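Deseasin MCP-01 (Pseudoalteromonas sp., PDB 3VV3) is a subtilisin-family serine protease that degrades collagen, with a catalytic domain that carries bound calcium ions. Local coordinates at residues A[186-200]-A[212-226]. Residues are numbered along the deposited sequence; the frame is centred on the assembly and turned at random.
Sequences ITASEQADILFVAAA and HYPSNYENDNVLSIA
N221 ND2 spends both of its hydrogens on 186-200: one goes to I194 O at 2.9 Å, nearly straight (171°), the other to S189 OG at 3.0 Å, more bent, with both acceptors in the amide plane. S189 OG in turn donates to I186 O. A chi1 of 64° sets the N221 amide between its own backbone N and carbonyl carbon and presents it to the end of helix 180-191, where E190 CB packs 3.6 Å from N221 CG and the E190 carboxylate stacks on the amide, planes 13° apart. A leucine in its place would probably leave I194 O and S189 OG without this donor and loosen the join between helix end and turn. The carboxylates of E190 and D220 stand 4.4 Å apart (OE2 to OD2), bridged by a water that donates to both. Beyond the turn, strands 195-199 and 222-226 pair in parallel, from F196 N to N221 O through A200 N to I225 O. I186 CD1 lies over one face of the F196 ring, while P214 CG meets its edge 3.9 Å from CE1. Strand 195-199 is an inner strand of the subtilisin-type parallel sheet, flanked by 166-171 and 222-228; helix 180-191, through I186, and helix 146-161 cover the F196 side of the sheet, whereas V197, A199 and L223 face helix 269-284.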
ATOM      1  N   ILE A 186      17.997   8.096  15.365  1.00  5.69           N
ATOM      2  CA  ILE A 186      18.463   8.625  14.096  1.00  5.69           C
ATOM      3  C   ILE A 186      19.715   9.470  14.302  1.00  5.46           C
ATOM      4  O   ILE A 186      20.647   9.414  13.502  1.00  6.27           O
ATOM      5  CB  ILE A 186      17.361   9.427  13.378  1.00  5.19           C
ATOM      6  CG1 ILE A 186      16.204   8.491  13.022  1.00  4.37           C
ATOM      7  CG2 ILE A 186      17.920  10.117  12.129  1.00  6.62           C
ATOM      8  CD1 ILE A 186      14.944   9.212  12.524  1.00  3.41           C
ATOM      9  N   THR A 187      19.740  10.239  15.385  1.00  6.94           N
ATOM     10  CA  THR A 187      20.932  11.000  15.730  1.00  7.76           C
ATOM     11  C   THR A 187      22.134  10.082  15.920  1.00  8.84           C
ATOM     12  O   THR A 187      23.239  10.396  15.472  1.00  6.77           O
ATOM     13  CB  THR A 187      20.706  11.865  16.975  1.00  8.59           C
ATOM     14  OG1 THR A 187      19.746  12.882  16.667  1.00  7.57           O
ATOM     15  CG2 THR A 187      22.017  12.515  17.423  1.00 10.53           C
ATOM     16  N   ALA A 188      21.916   8.931  16.550  1.00  6.32           N
ATOM     17  CA  ALA A 188      23.003   7.980  16.743  1.00  7.79           C
ATOM     18  C   ALA A 188      23.484   7.441  15.404  1.00  9.34           C
ATOM     19  O   ALA A 188      24.680   7.223  15.210  1.00  7.50           O
ATOM     20  CB  ALA A 188      22.588   6.833  17.657  1.00  7.68           C
ATOM     21  N   SER A 189      22.546   7.203  14.486  1.00  6.38           N
ATOM     22  CA  SER A 189      22.922   6.739  13.161  1.00  5.02           C
ATOM     23  C   SER A 189      23.765   7.802  12.442  1.00  8.09           C
ATOM     24  O   SER A 189      24.695   7.465  11.700  1.00  5.85           O
ATOM     25  CB  SER A 189      21.693   6.327  12.331  1.00  5.91           C
ATOM     26  OG  SER A 189      20.977   7.454  11.867  1.00  6.80           O
ATOM     27  N   GLU A 190      23.462   9.079  12.666  1.00  5.64           N
ATOM     28  CA  GLU A 190      24.269  10.137  12.062  1.00  6.60           C
ATOM     29  C   GLU A 190      25.703  10.095  12.574  1.00  6.15           C
ATOM     30  O   GLU A 190      26.643  10.266  11.805  1.00  6.60           O
ATOM     31  CB  GLU A 190      23.676  11.533  12.303  1.00 10.67           C
ATOM     32  CG  GLU A 190      24.472  12.617  11.561  1.00 11.24           C
ATOM     33  CD  GLU A 190      23.877  14.008  11.674  1.00 21.85           C
ATOM     34  OE1 GLU A 190      22.898  14.190  12.426  1.00 17.90           O
ATOM     35  OE2 GLU A 190      24.404  14.927  11.003  1.00 22.53           O
ATOM     36  N   GLN A 191      25.879   9.870  13.871  1.00  7.14           N
ATOM     37  CA  GLN A 191      27.233   9.839  14.417  1.00 10.26           C
ATOM     38  C   GLN A 191      28.008   8.648  13.841  1.00  9.05           C
ATOM     39  O   GLN A 191      29.240   8.670  13.783  1.00  6.78           O
ATOM     40  CB  GLN A 191      27.231   9.804  15.957  1.00  9.48           C
ATOM     41  CG  GLN A 191      26.275  10.794  16.634  1.00 15.55           C
ATOM     42  CD  GLN A 191      26.349  12.212  16.075  1.00 30.96           C
ATOM     43  OE1 GLN A 191      27.414  12.835  16.045  1.00 26.06           O
ATOM     44  NE2 GLN A 191      25.200  12.738  15.642  1.00 24.28           N
ATOM     45  N   ALA A 192      27.277   7.624  13.396  1.00  5.46           N
ATOM     46  CA  ALA A 192      27.881   6.436  12.785  1.00  4.70           C
ATOM     47  C   ALA A 192      28.088   6.559  11.271  1.00  6.66           C
ATOM     48  O   ALA A 192      28.501   5.599  10.613  1.00  6.20           O
ATOM     49  CB  ALA A 192      27.046   5.192  13.104  1.00  4.93           C
ATOM     50  N   ASP A 193      27.788   7.736  10.726  1.00  5.49           N
ATOM     51  CA  ASP A 193      27.951   8.040   9.296  1.00  5.64           C
ATOM     52  C   ASP A 193      26.974   7.289   8.400  1.00  5.16           C
ATOM     53  O   ASP A 193      27.336   6.824   7.316  1.00  7.06           O
ATOM     54  CB  ASP A 193      29.397   7.810   8.835  1.00  7.19           C
ATOM     55  CG  ASP A 193      30.403   8.625   9.643  1.00  9.87           C
ATOM     56  OD1 ASP A 193      30.159   9.825   9.876  1.00  9.29           O
ATOM     57  OD2 ASP A 193      31.443   8.055  10.044  1.00  9.98           O
ATOM     58  N   ILE A 194      25.726   7.205   8.850  1.00  4.77           N
ATOM     59  CA  ILE A 194      24.689   6.495   8.109  1.00  3.81           C
ATOM     60  C   ILE A 194      23.668   7.479   7.543  1.00  5.21           C
ATOM     61  O   ILE A 194      23.226   8.395   8.233  1.00  6.89           O
ATOM     62  CB  ILE A 194      23.983   5.470   9.016  1.00  4.47           C
ATOM     63  CG1 ILE A 194      25.001   4.437   9.509  1.00  5.90           C
ATOM     64  CG2 ILE A 194      22.820   4.783   8.276  1.00  4.74           C
ATOM     65  CD1 ILE A 194      24.438   3.450  10.532  1.00  5.60           C
ATOM     66  N   LEU A 195      23.316   7.278   6.278  1.00  5.40           N
ATOM     67  CA  LEU A 195      22.309   8.089   5.608  1.00  6.09           C
ATOM     68  C   LEU A 195      20.960   7.410   5.783  1.00  4.21           C
ATOM     69  O   LEU A 195      20.824   6.224   5.496  1.00  5.21           O
ATOM     70  CB  LEU A 195      22.643   8.184   4.120  1.00  4.35           C
ATOM     71  CG  LEU A 195      21.690   8.970   3.221  1.00  5.77           C
ATOM     72  CD1 LEU A 195      21.875  10.460   3.458  1.00  6.42           C
ATOM     73  CD2 LEU A 195      21.962   8.617   1.762  1.00  6.52           C
ATOM     74  N   PHE A 196      19.965   8.168   6.244  1.00  4.23           N
ATOM     75  CA  PHE A 196      18.652   7.630   6.600  1.00  5.38           C
ATOM     76  C   PHE A 196      17.673   8.090   5.535  1.00  4.61           C
ATOM     77  O   PHE A 196      17.184   9.217   5.592  1.00  3.84           O
ATOM     78  CB  PHE A 196      18.230   8.177   7.981  1.00  5.47           C
ATOM     79  CG  PHE A 196      16.975   7.543   8.559  1.00  5.25           C
ATOM     80  CD1 PHE A 196      15.715   7.962   8.157  1.00  5.27           C
ATOM     81  CD2 PHE A 196      17.070   6.549   9.529  1.00  7.06           C
ATOM     82  CE1 PHE A 196      14.567   7.390   8.700  1.00  5.70           C
ATOM     83  CE2 PHE A 196      15.928   5.967  10.073  1.00  7.29           C
ATOM     84  CZ  PHE A 196      14.679   6.388   9.657  1.00  6.92           C
ATOM     85  N   VAL A 197      17.405   7.231   4.554  1.00  5.31           N
ATOM     86  CA  VAL A 197      16.513   7.594   3.454  1.00  3.91           C
ATOM     87  C   VAL A 197      15.078   7.252   3.837  1.00  5.34           C
ATOM     88  O   VAL A 197      14.818   6.161   4.335  1.00  4.72           O
ATOM     89  CB  VAL A 197      16.894   6.852   2.167  1.00  4.36           C
ATOM     90  CG1 VAL A 197      16.163   7.452   0.973  1.00  4.59           C
ATOM     91  CG2 VAL A 197      18.407   6.916   1.960  1.00  5.70           C
ATOM     92  N   ALA A 198      14.148   8.179   3.615  1.00  3.85           N
ATOM     93  CA  ALA A 198      12.785   8.009   4.120  1.00  6.27           C
ATOM     94  C   ALA A 198      11.744   8.471   3.109  1.00  6.89           C
ATOM     95  O   ALA A 198      11.964   9.441   2.393  1.00  8.39           O
ATOM     96  CB  ALA A 198      12.608   8.774   5.435  1.00  8.10           C
ATOM     97  N   ALA A 199      10.610   7.778   3.075  1.00  6.05           N
ATOM     98  CA  ALA A 199       9.550   8.048   2.111  1.00  5.12           C
ATOM     99  C   ALA A 199       8.696   9.222   2.567  1.00  5.03           C
ATOM    100  O   ALA A 199       8.378   9.336   3.753  1.00  5.88           O
ATOM    101  CB  ALA A 199       8.679   6.819   1.961  1.00  6.67           C
ATOM    102  N   ALA A 200       8.296  10.079   1.629  1.00  4.51           N
ATOM    103  CA  ALA A 200       7.546  11.277   2.001  1.00  5.56           C
ATOM    104  C   ALA A 200       6.074  10.995   2.337  1.00  5.84           C
ATOM    105  O   ALA A 200       5.434  11.795   3.017  1.00  5.72           O
ATOM    106  CB  ALA A 200       7.653  12.350   0.912  1.00  6.43           C
ATOM    107  N   HIS A 212       4.921  14.450   8.563  1.00  9.60           N
ATOM    108  CA  HIS A 212       4.849  13.012   8.366  1.00 14.09           C
ATOM    109  C   HIS A 212       6.165  12.469   8.888  1.00  9.17           C
ATOM    110  O   HIS A 212       7.220  13.018   8.579  1.00  9.87           O
ATOM    111  CB  HIS A 212       4.710  12.726   6.868  1.00 11.27           C
ATOM    112  CG  HIS A 212       4.900  11.289   6.483  1.00 13.78           C
ATOM    113  ND1 HIS A 212       6.123  10.776   6.096  1.00 14.47           N
ATOM    114  CD2 HIS A 212       4.014  10.271   6.366  1.00 16.57           C
ATOM    115  CE1 HIS A 212       5.984   9.498   5.789  1.00 16.00           C
ATOM    116  NE2 HIS A 212       4.713   9.167   5.939  1.00 18.63           N
ATOM    117  N   TYR A 213       6.109  11.406   9.689  1.00  8.30           N
ATOM    118  CA  TYR A 213       7.323  10.831  10.276  1.00  6.89           C
ATOM    119  C   TYR A 213       7.578   9.421   9.756  1.00  5.74           C
ATOM    120  O   TYR A 213       6.634   8.670   9.528  1.00  8.00           O
ATOM    121  CB  TYR A 213       7.235  10.876  11.816  1.00  6.95           C
ATOM    122  CG  TYR A 213       7.228  12.304  12.290  1.00  7.28           C
ATOM    123  CD1 TYR A 213       8.419  13.017  12.400  1.00  7.35           C
ATOM    124  CD2 TYR A 213       6.040  12.968  12.555  1.00  8.59           C
ATOM    125  CE1 TYR A 213       8.430  14.331  12.793  1.00  7.03           C
ATOM    126  CE2 TYR A 213       6.041  14.296  12.952  1.00  9.34           C
ATOM    127  CZ  TYR A 213       7.244  14.971  13.066  1.00 12.79           C
ATOM    128  OH  TYR A 213       7.280  16.294  13.458  1.00 12.92           O
ATOM    129  N   PRO A 214       8.859   9.044   9.588  1.00  6.96           N
ATOM    130  CA  PRO A 214      10.058   9.800   9.981  1.00  6.71           C
ATOM    131  C   PRO A 214      10.581  10.837   8.981  1.00  8.58           C
ATOM    132  O   PRO A 214      11.599  11.461   9.273  1.00  8.68           O
ATOM    133  CB  PRO A 214      11.120   8.701  10.156  1.00  5.66           C
ATOM    134  CG  PRO A 214      10.691   7.632   9.171  1.00  7.65           C
ATOM    135  CD  PRO A 214       9.176   7.646   9.237  1.00  7.51           C
ATOM    136  N   SER A 215       9.931  11.035   7.842  1.00  7.25           N
ATOM    137  CA  SER A 215      10.522  11.933   6.842  1.00  7.72           C
ATOM    138  C   SER A 215      10.660  13.382   7.328  1.00  8.98           C
ATOM    139  O   SER A 215      11.575  14.082   6.904  1.00  9.84           O
ATOM    140  CB  SER A 215       9.785  11.867   5.503  1.00 12.48           C
ATOM    141  OG  SER A 215       8.436  12.227   5.656  1.00 11.00           O
ATOM    142  N   ASN A 216       9.779  13.823   8.227  1.00  7.60           N
ATOM    143  CA  ASN A 216       9.860  15.191   8.752  1.00  8.47           C
ATOM    144  C   ASN A 216      10.905  15.412   9.855  1.00 10.85           C
ATOM    145  O   ASN A 216      11.108  16.553  10.282  1.00 11.02           O
ATOM    146  CB  ASN A 216       8.486  15.710   9.224  1.00  8.80           C
ATOM    147  CG  ASN A 216       7.712  16.433   8.129  1.00  9.87           C
ATOM    148  OD1 ASN A 216       7.276  15.824   7.155  1.00 10.43           O
ATOM    149  ND2 ASN A 216       7.535  17.745   8.289  1.00 15.44           N
ATOM    150  N   TYR A 217      11.563  14.355  10.333  1.00  6.97           N
ATOM    151  CA  TYR A 217      12.621  14.571  11.324  1.00  7.68           C
ATOM    152  C   TYR A 217      13.655  15.510  10.718  1.00  9.47           C
ATOM    153  O   TYR A 217      14.033  15.346   9.561  1.00  8.76           O
ATOM    154  CB  TYR A 217      13.269  13.260  11.781  1.00  7.36           C
ATOM    155  CG  TYR A 217      12.398  12.522  12.765  1.00  5.58           C
ATOM    156  CD1 TYR A 217      12.081  13.096  13.997  1.00  7.52           C
ATOM    157  CD2 TYR A 217      11.876  11.269  12.464  1.00  4.45           C
ATOM    158  CE1 TYR A 217      11.262  12.441  14.901  1.00  9.22           C
ATOM    159  CE2 TYR A 217      11.060  10.601  13.362  1.00  7.62           C
ATOM    160  CZ  TYR A 217      10.758  11.195  14.583  1.00  8.82           C
ATOM    161  OH  TYR A 217       9.944  10.545  15.481  1.00  9.53           O
ATOM    162  N   GLU A 218      14.089  16.502  11.493  1.00  9.14           N
ATOM    163  CA  GLU A 218      15.006  17.527  10.985  1.00  9.39           C
ATOM    164  C   GLU A 218      16.484  17.119  11.045  1.00 10.62           C
ATOM    165  O   GLU A 218      17.381  17.884  10.657  1.00  9.30           O
ATOM    166  CB  GLU A 218      14.772  18.840  11.727  1.00 14.42           C
ATOM    167  CG  GLU A 218      13.414  19.470  11.425  1.00 16.46           C
ATOM    168  CD  GLU A 218      13.140  20.685  12.284  1.00 29.73           C
ATOM    169  OE1 GLU A 218      13.985  21.006  13.145  1.00 33.79           O
ATOM    170  OE2 GLU A 218      12.080  21.319  12.103  1.00 37.71           O
ATOM    171  N   ASN A 219      16.733  15.902  11.516  1.00  8.36           N
ATOM    172  CA  ASN A 219      18.075  15.342  11.528  1.00  9.79           C
ATOM    173  C   ASN A 219      18.756  15.537  10.171  1.00 11.04           C
ATOM    174  O   ASN A 219      18.162  15.277   9.123  1.00  7.57           O
ATOM    175  CB  ASN A 219      18.012  13.855  11.892  1.00  7.32           C
ATOM    176  CG  ASN A 219      17.443  13.611  13.285  1.00  7.86           C
ATOM    177  OD1 ASN A 219      18.143  13.101  14.160  1.00 12.51           O
ATOM    178  ND2 ASN A 219      16.185  13.973  13.497  1.00  8.54           N
ATOM    179  N   ASP A 220      20.000  16.004  10.180  1.00  9.16           N
ATOM    180  CA  ASP A 220      20.687  16.290   8.919  1.00 11.54           C
ATOM    181  C   ASP A 220      20.897  15.072   8.007  1.00 11.71           C
ATOM    182  O   ASP A 220      21.025  15.225   6.790  1.00 11.65           O
ATOM    183  CB  ASP A 220      22.024  16.988   9.166  1.00 12.77           C
ATOM    184  CG  ASP A 220      21.861  18.434   9.596  1.00 24.47           C
ATOM    185  OD1 ASP A 220      20.888  19.090   9.157  1.00 22.56           O
ATOM    186  OD2 ASP A 220      22.719  18.920  10.366  1.00 22.37           O
ATOM    187  N   ASN A 221      20.944  13.870   8.579  1.00  7.56           N
ATOM    188  CA  ASN A 221      21.200  12.679   7.761  1.00  6.70           C
ATOM    189  C   ASN A 221      19.923  12.046   7.203  1.00  4.86           C
ATOM    190  O   ASN A 221      19.974  11.017   6.532  1.00  5.94           O
ATOM    191  CB  ASN A 221      21.997  11.629   8.540  1.00  7.21           C
ATOM    192  CG  ASN A 221      21.237  11.101   9.737  1.00  6.08           C
ATOM    193  OD1 ASN A 221      20.514  11.847  10.401  1.00  7.65           O
ATOM    194  ND2 ASN A 221      21.395   9.812  10.021  1.00  5.92           N
ATOM    195  N   VAL A 222      18.778  12.656   7.483  1.00  6.19           N
ATOM    196  CA  VAL A 222      17.525  12.187   6.897  1.00  4.38           C
ATOM    197  C   VAL A 222      17.381  12.742   5.482  1.00  6.34           C
ATOM    198  O   VAL A 222      17.494  13.949   5.270  1.00  8.45           O
ATOM    199  CB  VAL A 222      16.304  12.609   7.755  1.00  6.65           C
ATOM    200  CG1 VAL A 222      14.994  12.351   7.016  1.00  6.02           C
ATOM    201  CG2 VAL A 222      16.322  11.888   9.111  1.00  7.24           C
ATOM    202  N   LEU A 223      17.149  11.857   4.515  1.00  3.30           N
ATOM    203  CA  LEU A 223      16.947  12.267   3.134  1.00  4.85           C
ATOM    204  C   LEU A 223      15.539  11.826   2.737  1.00  3.66           C
ATOM    205  O   LEU A 223      15.265  10.637   2.642  1.00  6.36           O
ATOM    206  CB  LEU A 223      18.024  11.649   2.237  1.00  5.24           C
ATOM    207  CG  LEU A 223      17.911  11.810   0.714  1.00  5.66           C
ATOM    208  CD1 LEU A 223      17.734  13.268   0.315  1.00  6.48           C
ATOM    209  CD2 LEU A 223      19.124  11.202   0.024  1.00  5.22           C
ATOM    210  N   SER A 224      14.646  12.799   2.554  1.00  5.70           N
ATOM    211  CA  SER A 224      13.211  12.547   2.401  1.00  6.57           C
ATOM    212  C   SER A 224      12.819  12.592   0.942  1.00  5.69           C
ATOM    213  O   SER A 224      13.113  13.570   0.248  1.00  7.56           O
ATOM    214  CB  SER A 224      12.375  13.593   3.163  1.00 10.54           C
ATOM    215  OG  SER A 224      12.625  13.525   4.547  1.00 23.59           O
ATOM    216  N   ILE A 225      12.120  11.556   0.489  1.00  4.11           N
ATOM    217  CA  ILE A 225      11.942  11.341  -0.946  1.00  5.01           C
ATOM    218  C   ILE A 225      10.480  11.369  -1.407  1.00  6.42           C
ATOM    219  O   ILE A 225       9.649  10.624  -0.896  1.00  6.08           O
ATOM    220  CB  ILE A 225      12.590  10.002  -1.360  1.00  4.39           C
ATOM    221  CG1 ILE A 225      14.074   9.987  -0.953  1.00  4.31           C
ATOM    222  CG2 ILE A 225      12.405   9.751  -2.848  1.00  6.38           C
ATOM    223  CD1 ILE A 225      14.857  11.183  -1.462  1.00  4.67           C
ATOM    224  N   ALA A 226      10.180  12.242  -2.370  1.00  5.35           N
ATOM    225  CA  ALA A 226       8.877  12.250  -3.034  1.00  4.34           C
ATOM    226  C   ALA A 226       8.939  11.318  -4.232  1.00  6.02           C
ATOM    227  O   ALA A 226      10.030  10.965  -4.704  1.00  5.52           O
ATOM    228  CB  ALA A 226       8.503  13.675  -3.477  1.00  4.92           C
TER
HETATM  229  O   HOH W   1      21.349  16.389  12.657  1.00 14.31           O
HETATM  230  O   HOH W   2      24.517  17.535  11.729  1.00 22.64           O